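Local coordinates for Mgp-operon protein 3 (Mycoplasma pneumoniae, PDB 6RJ1) that probably takes part in the attachment of this human pathogen to host cells, as a membrane-anchored, extracellular adhesin, at residues 232-238 and 443-449; 580-584 and 596-600; 811-817 and 895-901; 951-955 and 969-974. One frame throughout, in Å; residues are numbered along the deposited sequence.

Contact 1: residues 232-238 and 443-449; sequences LNESWPV and LPNVITQ
Residues 232-238 form an irregular loop, turning at Leu232-Asn233 and then extended from Glu234 to Pro237, while 443-449 runs extended through Leu443-Pro444 into a helix starting at Val446. CA atoms come nearest at Leu232-Ile447 (4.9 Å) and Ser235-Asn445 (4.7 Å). In the first helical turn, Ile447 N donates a hydrogen bond to Leu232 O and Val446 N one to Glu234 O (3.0 Å each). Ser235 OG (m) donates to Leu443 O at 2.7 Å. Trp236 (chi1 m) lays a face of its indole against Val446, whose CG2 sits 3.7 Å from the five-membered-ring centroid, 15° off the normal, a CH-pi contact; Trp236 NE1 bonds to Val166 O. Leu443 CD2 packs on Val238 CG1 at 3.8 Å, and Leu232 CG on Ile447 CD1 at 3.8 Å, beside strand 64-66. Asn445 holds the N-cap position without a side-chain capping bond. Carbonyls distant in sequence thus take up NH groups at the N-terminus of helix 446-454, which the helix itself leaves without acceptors.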
loop_
_atom_site.group_PDB
_atom_site.type_symbol
_atom_site.label_atom_id
_atom_site.label_comp_id
_atom_site.label_asym_id
_atom_site.label_seq_id
_atom_site.Cartn_x
_atom_site.Cartn_y
_atom_site.Cartn_z
ATOM N N LEU A 232 -4.545 -1.106 18.730
ATOM C CA LEU A 232 -5.239 -2.262 18.176
ATOM C C LEU A 232 -6.699 -2.423 18.642
ATOM O O LEU A 232 -7.569 -2.693 17.815
ATOM C CB LEU A 232 -4.408 -3.519 18.477
ATOM C CG LEU A 232 -3.625 -4.170 17.323
ATOM C CD1 LEU A 232 -3.101 -3.165 16.315
ATOM C CD2 LEU A 232 -2.510 -5.023 17.856
ATOM N N ASN A 233 -6.958 -2.219 19.943
ATOM C CA ASN A 233 -8.293 -2.332 20.540
ATOM C C ASN A 233 -9.083 -1.009 20.545
ATOM O O ASN A 233 -10.258 -0.989 20.937
ATOM C CB ASN A 233 -8.219 -2.947 21.939
ATOM C CG ASN A 233 -7.784 -4.389 21.915
ATOM O OD1 ASN A 233 -8.460 -5.261 21.357
ATOM N ND2 ASN A 233 -6.636 -4.668 22.502
ATOM N N GLU A 234 -8.442 0.083 20.092
ATOM C CA GLU A 234 -9.081 1.389 19.974
ATOM C C GLU A 234 -9.774 1.447 18.615
ATOM O O GLU A 234 -9.530 0.589 17.760
ATOM C CB GLU A 234 -8.050 2.525 20.111
ATOM C CG GLU A 234 -7.651 2.835 21.544
ATOM C CD GLU A 234 -6.511 3.818 21.751
ATOM O OE1 GLU A 234 -5.872 4.231 20.756
ATOM O OE2 GLU A 234 -6.250 4.172 22.925
ATOM N N SER A 235 -10.652 2.439 18.416
ATOM C CA SER A 235 -11.341 2.614 17.136
ATOM C C SER A 235 -10.972 3.935 16.498
ATOM O O SER A 235 -10.816 4.948 17.196
ATOM C CB SER A 235 -12.852 2.563 17.320
ATOM O OG SER A 235 -13.252 1.290 17.787
ATOM N N TRP A 236 -10.876 3.934 15.159
ATOM C CA TRP A 236 -10.626 5.148 14.395
ATOM C C TRP A 236 -11.952 5.915 14.318
ATOM O O TRP A 236 -13.017 5.277 14.259
ATOM C CB TRP A 236 -10.223 4.801 12.961
ATOM C CG TRP A 236 -8.896 4.143 12.788
ATOM C CD1 TRP A 236 -7.698 4.544 13.307
ATOM C CD2 TRP A 236 -8.606 3.057 11.903
ATOM N NE1 TRP A 236 -6.686 3.740 12.834
ATOM C CE2 TRP A 236 -7.218 2.811 11.981
ATOM C CE3 TRP A 236 -9.396 2.240 11.072
ATOM C CZ2 TRP A 236 -6.600 1.791 11.251
ATOM C CZ3 TRP A 236 -8.782 1.242 10.341
ATOM C CH2 TRP A 236 -7.403 1.014 10.441
ATOM N N PRO A 237 -11.950 7.266 14.278
ATOM C CA PRO A 237 -13.226 7.969 14.085
ATOM C C PRO A 237 -13.575 8.030 12.599
ATOM O O PRO A 237 -12.697 7.890 11.741
ATOM C CB PRO A 237 -12.963 9.361 14.667
ATOM C CG PRO A 237 -11.463 9.507 14.732
ATOM C CD PRO A 237 -10.820 8.212 14.316
ATOM N N VAL A 238 -14.865 8.222 12.292
ATOM C CA VAL A 238 -15.350 8.363 10.907
ATOM C C VAL A 238 -14.924 9.746 10.385
ATOM O O VAL A 238 -14.735 9.932 9.188
ATOM C CB VAL A 238 -16.883 8.142 10.764
ATOM C CG1 VAL A 238 -17.223 6.750 10.254
ATOM C CG2 VAL A 238 -17.663 8.501 12.030
ATOM N N LEU A 443 -16.936 2.843 15.197
ATOM C CA LEU A 443 -16.509 1.783 14.276
ATOM C C LEU A 443 -15.869 0.641 15.067
ATOM O O LEU A 443 -15.324 0.908 16.133
ATOM C CB LEU A 443 -15.442 2.318 13.293
ATOM C CG LEU A 443 -15.767 3.491 12.371
ATOM C CD1 LEU A 443 -14.538 3.907 11.604
ATOM C CD2 LEU A 443 -16.862 3.145 11.388
ATOM N N PRO A 444 -15.831 -0.611 14.556
ATOM C CA PRO A 444 -15.095 -1.669 15.273
ATOM C C PRO A 444 -13.578 -1.391 15.356
ATOM O O PRO A 444 -13.064 -0.552 14.614
ATOM C CB PRO A 444 -15.376 -2.924 14.430
ATOM C CG PRO A 444 -16.551 -2.576 13.585
ATOM C CD PRO A 444 -16.414 -1.132 13.305
ATOM N N ASN A 445 -12.874 -2.104 16.265
ATOM C CA ASN A 445 -11.423 -2.045 16.559
ATOM C C ASN A 445 -10.539 -1.882 15.309
ATOM O O ASN A 445 -10.913 -2.336 14.225
ATOM C CB ASN A 445 -10.958 -3.341 17.271
ATOM C CG ASN A 445 -11.760 -3.767 18.458
ATOM O OD1 ASN A 445 -11.376 -3.536 19.609
ATOM N ND2 ASN A 445 -12.888 -4.421 18.207
ATOM N N VAL A 446 -9.325 -1.318 15.495
ATOM C CA VAL A 446 -8.314 -1.198 14.447
ATOM C C VAL A 446 -7.943 -2.625 13.983
ATOM O O VAL A 446 -7.859 -2.877 12.777
ATOM C CB VAL A 446 -7.079 -0.396 14.944
ATOM C CG1 VAL A 446 -5.892 -0.513 13.985
ATOM C CG2 VAL A 446 -7.435 1.068 15.186
ATOM N N ILE A 447 -7.798 -3.562 14.952
ATOM C CA ILE A 447 -7.445 -4.962 14.697
ATOM C C ILE A 447 -8.516 -5.685 13.847
ATOM O O ILE A 447 -8.156 -6.492 12.982
ATOM C CB ILE A 447 -7.069 -5.721 16.007
ATOM C CG1 ILE A 447 -6.333 -7.046 15.704
ATOM C CG2 ILE A 447 -8.253 -5.924 16.961
ATOM C CD1 ILE A 447 -4.956 -6.906 15.070
ATOM N N THR A 448 -9.807 -5.363 14.059
ATOM C CA THR A 448 -10.924 -5.920 13.289
ATOM C C THR A 448 -10.846 -5.382 11.849
ATOM O O THR A 448 -10.969 -6.155 10.893
ATOM C CB THR A 448 -12.246 -5.544 13.974
ATOM O OG1 THR A 448 -12.246 -6.061 15.300
ATOM C CG2 THR A 448 -13.468 -6.030 13.211
ATOM N N GLN A 449 -10.624 -4.052 11.709
ATOM C CA GLN A 449 -10.516 -3.365 10.421
ATOM C C GLN A 449 -9.344 -3.887 9.638
ATOM O O GLN A 449 -9.460 -4.036 8.427
ATOM C CB GLN A 449 -10.403 -1.841 10.576
ATOM C CG GLN A 449 -11.512 -1.173 11.385
ATOM C CD GLN A 449 -12.870 -1.120 10.729
ATOM O OE1 GLN A 449 -13.137 -1.740 9.687
ATOM N NE2 GLN A 449 -13.760 -0.360 11.339
#

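Contact 2: residues 580-584 and 596-600; sequences STTAG and ENTAG
Two irregular segments face each other, their end-to-end directions 143° apart, with CA atoms nearest at Thr581-Gly600 (4.6 Å) and Ala583-Ala599 (5.3 Å). The key side chain is Asn597, chi1 t (-174°) and chi2 -98°, whose CB points toward 580-584. Its OD1 accepts two backbone NH groups: Ala599 N at 3.1 Å, which closes an Asx turn, and Gly584 N at 2.8 Å with a nearly straight N-H...O angle of 171°. One oxygen thus shapes its own loop and ties it to the other, while Asn597 ND2 is bonded to Ser622 OG. Small residues allow the close fit. Ala599 CB presses on Thr582 O at 3.4 Å and Gly584 N at 3.5 Å, and Ala583 CB meets Asn597 CB at 3.8 Å. Thr581, chi1 p, sets CG2 3.5 Å from Gly600 O. Gly600 has phi 83°, and a CB there would clash with Ser580 O. Other polar ends bond to surrounding residues: Ser580 OG (chi1 t) to Asp671 and Asn606, and Thr581 OG1 to Thr690. Arg689 bonds Thr581 O and Asn597 O, adding a second bridge. The two segments flank helix 591-595, so the contact closes the neck of that excursion; strand 575-577 leads in, strand 609-611 follows, and helix 666-673 approaches through Asp671.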
loop_
_atom_site.group_PDB
_atom_site.type_symbol
_atom_site.label_atom_id
_atom_site.label_comp_id
_atom_site.label_asym_id
_atom_site.label_seq_id
_atom_site.Cartn_x
_atom_site.Cartn_y
_atom_site.Cartn_z
ATOM N N SER A 580 13.786 12.671 6.530
ATOM C CA SER A 580 14.056 12.561 5.099
ATOM C C SER A 580 15.344 11.753 4.868
ATOM O O SER A 580 16.375 12.029 5.506
ATOM C CB SER A 580 14.203 13.957 4.497
ATOM O OG SER A 580 14.731 13.912 3.181
ATOM N N THR A 581 15.276 10.755 3.968
ATOM C CA THR A 581 16.420 9.898 3.639
ATOM C C THR A 581 16.910 10.107 2.208
ATOM O O THR A 581 17.519 9.206 1.631
ATOM C CB THR A 581 16.103 8.437 3.912
ATOM O OG1 THR A 581 14.995 8.039 3.106
ATOM C CG2 THR A 581 15.865 8.154 5.376
ATOM N N THR A 582 16.656 11.295 1.644
ATOM C CA THR A 582 17.059 11.634 0.283
ATOM C C THR A 582 18.581 11.696 0.182
ATOM O O THR A 582 19.228 12.286 1.045
ATOM C CB THR A 582 16.361 12.930 -0.158
ATOM O OG1 THR A 582 14.952 12.744 -0.013
ATOM C CG2 THR A 582 16.689 13.325 -1.594
ATOM N N ALA A 583 19.141 11.073 -0.869
ATOM C CA ALA A 583 20.571 11.047 -1.163
ATOM C C ALA A 583 21.103 12.473 -1.265
ATOM O O ALA A 583 20.425 13.337 -1.821
ATOM C CB ALA A 583 20.808 10.314 -2.474
ATOM N N GLY A 584 22.295 12.699 -0.718
ATOM C CA GLY A 584 22.953 14.003 -0.713
ATOM C C GLY A 584 23.206 14.589 -2.090
ATOM O O GLY A 584 23.242 13.856 -3.083
ATOM N N GLU A 596 22.740 3.861 -2.381
ATOM C CA GLU A 596 23.618 3.488 -1.274
ATOM C C GLU A 596 24.184 4.719 -0.546
ATOM O O GLU A 596 24.933 4.549 0.414
ATOM C CB GLU A 596 24.731 2.521 -1.723
ATOM C CG GLU A 596 24.225 1.142 -2.127
ATOM C CD GLU A 596 25.282 0.101 -2.454
ATOM O OE1 GLU A 596 25.158 -1.040 -1.951
ATOM O OE2 GLU A 596 26.226 0.415 -3.217
ATOM N N ASN A 597 23.813 5.953 -0.978
ATOM C CA ASN A 597 24.253 7.198 -0.334
ATOM C C ASN A 597 23.831 7.219 1.126
ATOM O O ASN A 597 22.714 6.856 1.465
ATOM C CB ASN A 597 23.760 8.433 -1.074
ATOM C CG ASN A 597 24.313 9.719 -0.517
ATOM O OD1 ASN A 597 23.660 10.405 0.257
ATOM N ND2 ASN A 597 25.526 10.083 -0.905
ATOM N N THR A 598 24.757 7.598 1.987
ATOM C CA THR A 598 24.646 7.575 3.446
ATOM C C THR A 598 23.700 8.667 4.035
ATOM O O THR A 598 23.272 8.507 5.177
ATOM C CB THR A 598 26.080 7.591 3.975
ATOM O OG1 THR A 598 26.416 6.259 4.337
ATOM C CG2 THR A 598 26.335 8.573 5.113
ATOM N N ALA A 599 23.340 9.721 3.272
ATOM C CA ALA A 599 22.479 10.799 3.779
ATOM C C ALA A 599 21.173 10.311 4.405
ATOM O O ALA A 599 20.301 9.773 3.713
ATOM C CB ALA A 599 22.207 11.836 2.700
ATOM N N GLY A 600 21.098 10.454 5.729
ATOM C CA GLY A 600 19.938 10.095 6.538
ATOM C C GLY A 600 19.825 8.641 6.939
ATOM O O GLY A 600 18.759 8.223 7.390
#

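Contact 3: residues 811-817 and 895-901; sequences RLNFNPD and RTGIEFN
Residues 811-815 are extended as the end of strand 808-815, and 895-896 close strand 888-896. The backbones stay apart, with nearest CA pairs Arg811-Arg895 at 8.7 Å and Asn815-Phe900 at 8.0 Å, so side chains span the gap. Arg811, all trans, reaches Glu899 (chi1 and chi2 m) in a two-pronged salt bridge: Arg811 NH2 to Glu899 OE1, 2.7 Å, and Arg811 NH1 to Glu899 OE2, 3.2 Å. Arg811 NH1 also donates to Ala914 O, and NH2 bonds with Ser800 OG. Arg895 lays CG over a face of the Arg811 guanidinium; its NE, 3.3 Å from Arg811 NH2, is a second donor and forms no hydrogen bond there. Asn813 ND2 donates to Ile832 O and Pro913 O. Phe900 CD2 lies 3.9 Å from Pro816 CD, and Phe900 CZ 3.5 Å from Asn815 ND2. Asp817 OD1 accepts from Lys796 N. A bidentate salt bridge thus joins strand 808-815 to the loop leaving strand 888-896: Glu899 balances Arg811, while Arg895 has Tyr856 OH and, weakly, Asp787.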
loop_
_atom_site.group_PDB
_atom_site.type_symbol
_atom_site.label_atom_id
_atom_site.label_comp_id
_atom_site.label_asym_id
_atom_site.label_seq_id
_atom_site.Cartn_x
_atom_site.Cartn_y
_atom_site.Cartn_z
ATOM N N ARG A 811 6.001 -1.118 -15.197
ATOM C CA ARG A 811 6.258 -2.442 -15.732
ATOM C C ARG A 811 7.378 -3.096 -14.934
ATOM O O ARG A 811 8.415 -2.470 -14.667
ATOM C CB ARG A 811 6.632 -2.366 -17.219
ATOM C CG ARG A 811 6.696 -3.732 -17.878
ATOM C CD ARG A 811 7.093 -3.643 -19.321
ATOM N NE ARG A 811 7.480 -4.950 -19.831
ATOM C CZ ARG A 811 7.897 -5.176 -21.070
ATOM N NH1 ARG A 811 7.988 -4.178 -21.941
ATOM N NH2 ARG A 811 8.216 -6.402 -21.452
ATOM N N LEU A 812 7.167 -4.365 -14.576
ATOM C CA LEU A 812 8.124 -5.171 -13.828
ATOM C C LEU A 812 8.614 -6.307 -14.706
ATOM O O LEU A 812 7.815 -7.106 -15.177
ATOM C CB LEU A 812 7.518 -5.656 -12.502
ATOM C CG LEU A 812 6.868 -4.563 -11.639
ATOM C CD1 LEU A 812 6.083 -5.165 -10.500
ATOM C CD2 LEU A 812 7.890 -3.536 -11.161
ATOM N N ASN A 813 9.921 -6.326 -14.980
ATOM C CA ASN A 813 10.564 -7.289 -15.877
ATOM C C ASN A 813 11.321 -8.377 -15.144
ATOM O O ASN A 813 11.977 -8.114 -14.133
ATOM C CB ASN A 813 11.458 -6.566 -16.888
ATOM C CG ASN A 813 10.762 -5.400 -17.540
ATOM O OD1 ASN A 813 9.836 -5.566 -18.341
ATOM N ND2 ASN A 813 11.173 -4.191 -17.187
ATOM N N PHE A 814 11.220 -9.610 -15.668
ATOM C CA PHE A 814 11.834 -10.802 -15.084
ATOM C C PHE A 814 12.636 -11.603 -16.102
ATOM O O PHE A 814 12.368 -11.523 -17.303
ATOM C CB PHE A 814 10.755 -11.701 -14.439
ATOM C CG PHE A 814 9.806 -10.995 -13.497
ATOM C CD1 PHE A 814 10.145 -10.794 -12.166
ATOM C CD2 PHE A 814 8.581 -10.522 -13.943
ATOM C CE1 PHE A 814 9.274 -10.127 -11.299
ATOM C CE2 PHE A 814 7.713 -9.854 -13.076
ATOM C CZ PHE A 814 8.068 -9.659 -11.761
ATOM N N ASN A 815 13.619 -12.381 -15.612
ATOM C CA ASN A 815 14.450 -13.277 -16.416
ATOM C C ASN A 815 13.707 -14.629 -16.480
ATOM O O ASN A 815 13.568 -15.294 -15.450
ATOM C CB ASN A 815 15.839 -13.434 -15.785
ATOM C CG ASN A 815 16.822 -14.214 -16.618
ATOM O OD1 ASN A 815 16.615 -15.387 -16.953
ATOM N ND2 ASN A 815 17.932 -13.582 -16.952
ATOM N N PRO A 816 13.180 -15.038 -17.650
ATOM C CA PRO A 816 12.423 -16.304 -17.703
ATOM C C PRO A 816 13.263 -17.586 -17.615
ATOM O O PRO A 816 12.717 -18.655 -17.324
ATOM C CB PRO A 816 11.659 -16.199 -19.021
ATOM C CG PRO A 816 12.500 -15.320 -19.876
ATOM C CD PRO A 816 13.213 -14.363 -18.966
ATOM N N ASP A 817 14.577 -17.482 -17.864
ATOM C CA ASP A 817 15.493 -18.623 -17.808
ATOM C C ASP A 817 15.868 -19.002 -16.366
ATOM O O ASP A 817 16.307 -20.135 -16.139
ATOM C CB ASP A 817 16.767 -18.355 -18.637
ATOM C CG ASP A 817 16.529 -17.859 -20.052
ATOM O OD1 ASP A 817 15.634 -18.415 -20.738
ATOM O OD2 ASP A 817 17.251 -16.928 -20.481
ATOM N N ARG A 895 3.323 -3.272 -24.417
ATOM C CA ARG A 895 4.773 -3.319 -24.231
ATOM C C ARG A 895 5.466 -2.358 -25.195
ATOM O O ARG A 895 5.016 -2.192 -26.331
ATOM C CB ARG A 895 5.297 -4.738 -24.482
ATOM C CG ARG A 895 5.048 -5.722 -23.364
ATOM C CD ARG A 895 5.606 -7.079 -23.737
ATOM N NE ARG A 895 5.577 -8.019 -22.613
ATOM C CZ ARG A 895 4.529 -8.766 -22.279
ATOM N NH1 ARG A 895 3.400 -8.683 -22.966
ATOM N NH2 ARG A 895 4.598 -9.592 -21.246
ATOM N N THR A 896 6.570 -1.737 -24.749
ATOM C CA THR A 896 7.407 -0.831 -25.553
ATOM C C THR A 896 8.884 -1.118 -25.268
ATOM O O THR A 896 9.222 -1.586 -24.179
ATOM C CB THR A 896 7.080 0.667 -25.302
ATOM O OG1 THR A 896 7.267 0.999 -23.928
ATOM C CG2 THR A 896 5.681 1.076 -25.768
ATOM N N GLY A 897 9.741 -0.834 -26.245
ATOM C CA GLY A 897 11.187 -1.014 -26.136
ATOM C C GLY A 897 11.702 -2.377 -26.553
ATOM O O GLY A 897 10.917 -3.273 -26.891
ATOM N N ILE A 898 13.042 -2.534 -26.524
ATOM C CA ILE A 898 13.756 -3.772 -26.864
ATOM C C ILE A 898 13.473 -4.808 -25.764
ATOM O O ILE A 898 13.488 -4.470 -24.578
ATOM C CB ILE A 898 15.290 -3.531 -27.056
ATOM C CG1 ILE A 898 15.615 -2.221 -27.862
ATOM C CG2 ILE A 898 16.009 -4.755 -27.653
ATOM C CD1 ILE A 898 15.043 -2.064 -29.327
ATOM N N GLU A 899 13.195 -6.055 -26.168
ATOM C CA GLU A 899 12.880 -7.155 -25.257
ATOM C C GLU A 899 14.072 -8.100 -25.053
ATOM O O GLU A 899 14.986 -8.118 -25.882
ATOM C CB GLU A 899 11.633 -7.920 -25.744
ATOM C CG GLU A 899 10.382 -7.059 -25.893
ATOM C CD GLU A 899 9.787 -6.475 -24.622
ATOM O OE1 GLU A 899 9.669 -7.221 -23.623
ATOM O OE2 GLU A 899 9.421 -5.277 -24.635
ATOM N N PHE A 900 14.070 -8.866 -23.938
ATOM C CA PHE A 900 15.120 -9.825 -23.579
ATOM C C PHE A 900 15.168 -10.977 -24.590
ATOM O O PHE A 900 14.131 -11.577 -24.888
ATOM C CB PHE A 900 14.910 -10.332 -22.140
ATOM C CG PHE A 900 16.059 -11.093 -21.512
ATOM C CD1 PHE A 900 17.335 -10.536 -21.449
ATOM C CD2 PHE A 900 15.851 -12.330 -20.915
ATOM C CE1 PHE A 900 18.392 -11.233 -20.857
ATOM C CE2 PHE A 900 16.907 -13.021 -20.312
ATOM C CZ PHE A 900 18.170 -12.467 -20.287
ATOM N N ASN A 901 16.366 -11.246 -25.150
ATOM C CA ASN A 901 16.622 -12.263 -26.183
ATOM C C ASN A 901 15.749 -12.057 -27.439
ATOM O O ASN A 901 15.358 -13.040 -28.076
ATOM C CB ASN A 901 16.509 -13.718 -25.655
ATOM C CG ASN A 901 16.837 -13.961 -24.203
ATOM O OD1 ASN A 901 16.014 -14.496 -23.452
ATOM N ND2 ASN A 901 18.035 -13.608 -23.771
#

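Contact 4: residues 951-955 and 969-974; sequences GKVDI and LSENVK
Strand 952-955 and helix 969-974 run nearly antiparallel, their axes 6.8 Å apart at closest and 153° between N-to-C directions. CA atoms approach most closely at Asp954-Ser970 (4.8 Å), where small Ser970 lets the helix sink against the strand, and at Val953-Lys974 (6.3 Å). The Ser970 hydroxyl, chi1 m, fits beside the main chain and accepts from Ile955 N at 2.8 Å; it is also hydrogen-bonded to Asp966 O, at the start of the helix. On one flank of this dip, apolar bumps interlock. Val973 (p) pushes CG1 between Val953 and Ile955, 3.4 Å from Val953 O, 4.0 Å from Val953 CB and 4.1 Å from Ile955 CG1. Ile955 (chi1 and chi2 m), its CB directed at the helix, fills the hollow between Leu969 and Val973, with CG1 4.0 Å from Leu969 CB. Thr21 also touches Val953 and Val973. Lys974 runs across the strand, CE 3.3 Å from Val953 O, to place NZ 2.9 Å from Asp954 OD1 in a salt bridge; Lys965 pairs with the same oxygen. The nearby Lys952 NZ lies 4.1 Å from Lys974 NZ. This is the packing of a beta-beta-alpha unit: the hairpin 952-959/962-965 followed by a short helix folded back along its first strand.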
loop_
_atom_site.group_PDB
_atom_site.type_symbol
_atom_site.label_atom_id
_atom_site.label_comp_id
_atom_site.label_asym_id
_atom_site.label_seq_id
_atom_site.Cartn_x
_atom_site.Cartn_y
_atom_site.Cartn_z
ATOM N N GLY A 951 -29.924 -6.377 -21.008
ATOM C CA GLY A 951 -28.655 -5.675 -20.881
ATOM C C GLY A 951 -28.236 -5.098 -22.217
ATOM O O GLY A 951 -28.123 -5.839 -23.197
ATOM N N LYS A 952 -28.037 -3.763 -22.279
ATOM C CA LYS A 952 -27.638 -3.047 -23.494
ATOM C C LYS A 952 -26.220 -3.470 -23.916
ATOM O O LYS A 952 -25.277 -3.328 -23.134
ATOM C CB LYS A 952 -27.753 -1.528 -23.278
ATOM C CG LYS A 952 -27.397 -0.689 -24.496
ATOM C CD LYS A 952 -27.082 0.754 -24.125
ATOM C CE LYS A 952 -25.903 1.290 -24.903
ATOM N NZ LYS A 952 -25.716 2.747 -24.690
ATOM N N VAL A 953 -26.087 -4.024 -25.138
ATOM C CA VAL A 953 -24.807 -4.514 -25.660
ATOM C C VAL A 953 -24.256 -3.615 -26.767
ATOM O O VAL A 953 -24.928 -3.374 -27.765
ATOM C CB VAL A 953 -24.862 -6.007 -26.089
ATOM C CG1 VAL A 953 -23.503 -6.493 -26.577
ATOM C CG2 VAL A 953 -25.360 -6.893 -24.952
ATOM N N ASP A 954 -23.014 -3.141 -26.582
ATOM C CA ASP A 954 -22.278 -2.303 -27.527
ATOM C C ASP A 954 -21.111 -3.110 -28.109
ATOM O O ASP A 954 -20.388 -3.767 -27.358
ATOM C CB ASP A 954 -21.737 -1.038 -26.820
ATOM C CG ASP A 954 -22.626 0.200 -26.822
ATOM O OD1 ASP A 954 -23.755 0.131 -27.370
ATOM O OD2 ASP A 954 -22.188 1.244 -26.288
ATOM N N ILE A 955 -20.938 -3.068 -29.439
ATOM C CA ILE A 955 -19.844 -3.760 -30.127
ATOM C C ILE A 955 -18.767 -2.744 -30.507
ATOM O O ILE A 955 -19.072 -1.696 -31.079
ATOM C CB ILE A 955 -20.336 -4.586 -31.359
ATOM C CG1 ILE A 955 -21.549 -5.515 -31.017
ATOM C CG2 ILE A 955 -19.189 -5.363 -32.031
ATOM C CD1 ILE A 955 -21.337 -6.680 -29.944
ATOM N N LEU A 969 -23.438 -3.146 -35.952
ATOM C CA LEU A 969 -23.549 -4.340 -35.121
ATOM C C LEU A 969 -24.130 -4.037 -33.755
ATOM O O LEU A 969 -24.851 -4.878 -33.225
ATOM C CB LEU A 969 -22.194 -5.058 -34.973
ATOM C CG LEU A 969 -21.660 -5.795 -36.208
ATOM C CD1 LEU A 969 -20.222 -6.188 -36.015
ATOM C CD2 LEU A 969 -22.478 -7.031 -36.520
ATOM N N SER A 970 -23.804 -2.857 -33.170
ATOM C CA SER A 970 -24.310 -2.443 -31.857
ATOM C C SER A 970 -25.823 -2.292 -31.890
ATOM O O SER A 970 -26.486 -2.765 -30.969
ATOM C CB SER A 970 -23.657 -1.149 -31.387
ATOM O OG SER A 970 -22.265 -1.325 -31.184
ATOM N N GLU A 971 -26.370 -1.676 -32.960
ATOM C CA GLU A 971 -27.812 -1.514 -33.128
ATOM C C GLU A 971 -28.441 -2.883 -33.409
ATOM O O GLU A 971 -29.454 -3.212 -32.796
ATOM C CB GLU A 971 -28.145 -0.516 -34.255
ATOM C CG GLU A 971 -29.625 -0.173 -34.342
ATOM C CD GLU A 971 -30.106 0.311 -35.697
ATOM O OE1 GLU A 971 -30.713 -0.496 -36.440
ATOM O OE2 GLU A 971 -29.882 1.502 -36.012
ATOM N N ASN A 972 -27.810 -3.680 -34.305
ATOM C CA ASN A 972 -28.225 -5.026 -34.726
ATOM C C ASN A 972 -28.409 -5.985 -33.544
ATOM O O ASN A 972 -29.417 -6.691 -33.479
ATOM C CB ASN A 972 -27.214 -5.598 -35.726
ATOM C CG ASN A 972 -27.585 -6.937 -36.294
ATOM O OD1 ASN A 972 -28.383 -7.037 -37.230
ATOM N ND2 ASN A 972 -27.001 -7.994 -35.741
ATOM N N VAL A 973 -27.436 -6.002 -32.619
ATOM C CA VAL A 973 -27.455 -6.847 -31.423
ATOM C C VAL A 973 -28.478 -6.311 -30.380
ATOM O O VAL A 973 -28.996 -7.095 -29.583
ATOM C CB VAL A 973 -26.021 -7.065 -30.858
ATOM C CG1 VAL A 973 -25.522 -5.868 -30.051
ATOM C CG2 VAL A 973 -25.923 -8.357 -30.057
ATOM N N LYS A 974 -28.797 -4.991 -30.436
ATOM C CA LYS A 974 -29.747 -4.322 -29.542
ATOM C C LYS A 974 -31.204 -4.537 -29.960
ATOM O O LYS A 974 -31.970 -5.114 -29.182
ATOM C CB LYS A 974 -29.438 -2.819 -29.423
ATOM C CG LYS A 974 -28.774 -2.431 -28.108
ATOM C CD LYS A 974 -28.370 -0.962 -28.100
ATOM C CE LYS A 974 -26.880 -0.785 -28.262
ATOM N NZ LYS A 974 -26.467 0.638 -28.184
#

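In the fold
The four contacts follow one another along the chain, and none touches another. Contacts 2 and 3 have the closest centres, 30 Å apart; contacts 2 and 4 are farthest, at 58 Å, on opposite sides of the chain's centre, as are contacts 1 and 3, 43 Å apart. No contact shares a helix or strand with another. Contact 1 lies beside strand 64-66, contact 2 in the loops before and after helix 591-595, beyond strand 575-577 of the large mixed sheet, contact 3 between two antiparallel sheets, and contact 4 on the sheet near the C-terminus. The MgpC adhesin family, whose range includes contact 2, belongs to the beta-propeller clan, consistent with the successive antiparallel sheets.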